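Myo-inositol dehydrogenase (Corynebacterium glutamicum, PDB 3EUW) probably catalyses the NAD+-dependent oxidation of myo-inositol, as a tetrameric member of the Gfo/Idh/MocA oxidoreductase family. Local coordinates at residues A24-L29 with E289-A294. Sequence-based numbering, arbitrary orientation.
With NA (sodium ion), chain E.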
loop_
_atom_site.group_PDB
_atom_site.type_symbol
_atom_site.label_atom_id
_atom_site.label_comp_id
_atom_site.label_asym_id
_atom_site.label_seq_id
_atom_site.Cartn_x
_atom_site.Cartn_y
_atom_site.Cartn_z
ATOM N N ALA A 24 -8.344 -6.509 -34.859
ATOM C CA ALA A 24 -9.615 -5.881 -35.196
ATOM C C ALA A 24 -9.641 -4.490 -34.587
ATOM O O ALA A 24 -9.909 -3.501 -35.270
ATOM C CB ALA A 24 -10.770 -6.706 -34.649
ATOM N N ALA A 25 -9.345 -4.426 -33.294
ATOM C CA ALA A 25 -9.337 -3.169 -32.553
ATOM C C ALA A 25 -8.336 -2.144 -33.073
ATOM O O ALA A 25 -8.617 -0.946 -33.064
ATOM C CB ALA A 25 -9.070 -3.443 -31.077
ATOM N N ASN A 26 -7.165 -2.599 -33.509
ATOM C CA ASN A 26 -6.145 -1.678 -34.014
ATOM C C ASN A 26 -6.631 -1.091 -35.337
ATOM O O ASN A 26 -6.968 -1.825 -36.258
ATOM C CB ASN A 26 -4.818 -2.415 -34.217
ATOM C CG ASN A 26 -3.680 -1.476 -34.586
ATOM O OD1 ASN A 26 -3.780 -0.707 -35.537
ATOM N ND2 ASN A 26 -2.588 -1.543 -33.830
ATOM N N PRO A 27 -6.659 0.244 -35.453
ATOM C CA PRO A 27 -7.118 0.923 -36.670
ATOM C C PRO A 27 -6.195 0.863 -37.885
ATOM O O PRO A 27 -6.639 1.097 -39.003
ATOM C CB PRO A 27 -7.338 2.351 -36.193
ATOM C CG PRO A 27 -6.208 2.525 -35.233
ATOM C CD PRO A 27 -6.231 1.226 -34.440
ATOM N N ASP A 28 -4.917 0.566 -37.670
ATOM C CA ASP A 28 -3.961 0.480 -38.773
ATOM C C ASP A 28 -3.852 -0.945 -39.310
ATOM O O ASP A 28 -3.099 -1.206 -40.252
ATOM C CB ASP A 28 -2.564 0.929 -38.331
ATOM C CG ASP A 28 -2.483 2.420 -38.008
ATOM O OD1 ASP A 28 -3.307 3.210 -38.532
ATOM O OD2 ASP A 28 -1.569 2.801 -37.242
ATOM N N LEU A 29 -4.605 -1.865 -38.717
ATOM C CA LEU A 29 -4.543 -3.259 -39.130
ATOM C C LEU A 29 -5.878 -3.876 -39.477
ATOM O O LEU A 29 -6.932 -3.414 -39.049
ATOM C CB LEU A 29 -3.885 -4.102 -38.037
ATOM C CG LEU A 29 -2.518 -3.617 -37.553
ATOM C CD1 LEU A 29 -1.998 -4.581 -36.497
ATOM C CD2 LEU A 29 -1.547 -3.515 -38.732
ATOM N N GLU A 289 2.355 -4.396 -28.109
ATOM C CA GLU A 289 3.260 -5.198 -28.905
ATOM C C GLU A 289 2.791 -5.200 -30.365
ATOM O O GLU A 289 3.600 -5.077 -31.280
ATOM C CB GLU A 289 3.308 -6.632 -28.381
ATOM C CG GLU A 289 4.335 -7.524 -29.071
ATOM C CD GLU A 289 4.369 -8.924 -28.481
ATOM O OE1 GLU A 289 3.374 -9.664 -28.644
ATOM O OE2 GLU A 289 5.380 -9.288 -27.845
ATOM N N LEU A 290 1.481 -5.331 -30.573
ATOM C CA LEU A 290 0.935 -5.351 -31.922
ATOM C C LEU A 290 1.187 -4.015 -32.631
ATOM O O LEU A 290 1.589 -3.990 -33.793
ATOM C CB LEU A 290 -0.565 -5.650 -31.880
ATOM C CG LEU A 290 -1.237 -5.951 -33.223
ATOM C CD1 LEU A 290 -0.589 -7.173 -33.872
ATOM C CD2 LEU A 290 -2.704 -6.192 -32.998
ATOM N N ALA A 291 0.961 -2.914 -31.920
ATOM C CA ALA A 291 1.157 -1.582 -32.481
ATOM C C ALA A 291 2.601 -1.401 -32.935
ATOM O O ALA A 291 2.861 -0.832 -33.987
ATOM C CB ALA A 291 0.799 -0.516 -31.447
ATOM N N THR A 292 3.536 -1.886 -32.129
ATOM C CA THR A 292 4.948 -1.784 -32.456
ATOM C C THR A 292 5.266 -2.612 -33.693
ATOM O O THR A 292 6.153 -2.264 -34.475
ATOM C CB THR A 292 5.807 -2.239 -31.256
ATOM O OG1 THR A 292 5.587 -1.326 -30.181
ATOM C CG2 THR A 292 7.285 -2.244 -31.587
ATOM N N PHE A 293 4.531 -3.704 -33.868
ATOM C CA PHE A 293 4.724 -4.576 -35.018
ATOM C C PHE A 293 4.290 -3.823 -36.254
ATOM O O PHE A 293 4.978 -3.825 -37.268
ATOM C CB PHE A 293 3.891 -5.850 -34.866
ATOM C CG PHE A 293 4.050 -6.826 -35.996
ATOM C CD1 PHE A 293 5.308 -7.187 -36.455
ATOM C CD2 PHE A 293 2.932 -7.430 -36.568
ATOM C CE1 PHE A 293 5.459 -8.135 -37.458
ATOM C CE2 PHE A 293 3.070 -8.376 -37.573
ATOM C CZ PHE A 293 4.337 -8.731 -38.019
ATOM N N ALA A 294 3.135 -3.173 -36.159
ATOM C CA ALA A 294 2.605 -2.397 -37.268
ATOM C C ALA A 294 3.578 -1.288 -37.687
ATOM O O ALA A 294 3.831 -1.097 -38.875
ATOM C CB ALA A 294 1.259 -1.798 -36.886
HETATM NA NA NA E . -8.328 -3.265 -37.147
HETATM O O HOH W 1 -10.289 -3.980 -38.246
#
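Asn26, the first residue past the end of helix 14-25, reaches helix 283-299 through its amide tip: ND2 lies 4.0 Å from Ala291 CA, a van der Waals approach and not a hydrogen bond. CG, anti to the backbone N (chi1 -173°), puts the amide on the side of helix 283-299. Its other amide atom, OD1, turns back on its own loop and accepts from Asp28 N at 2.7 Å, with the donor in the carbonyl plane and a C=O...N angle of 159°. This is an Asx turn, and it helps to hold the amide's rotation, leaving ND2 turned to the helix. The same residues start a type I beta turn, Asn26 to Leu29, whose Leu29 N to Asn26 O bond is weak. The turn joins helix 14-25 to strand 29-35, which lies parallel to and beside strand 5-10, closing the first beta-alpha-beta crossover of the Rossmann fold. On the loop's other flank a sodium ion collects backbone oxygens: Ala24 O at 2.5 Å, Asn26 O at 2.2 Å and Leu29 O, joined by Ile23 O and a water. Leu29 gives its carbonyl to the ion and sends its side chain towards helix 283-299. CD1 packs 3.6 Å from Leu290 CG, the two leucines running past each other in opposite directions, and CD2 meets Ala294 CB at 3.8 Å, one helical turn on. Leu290 also touches Asn22 and Ile23 of helix 14-25.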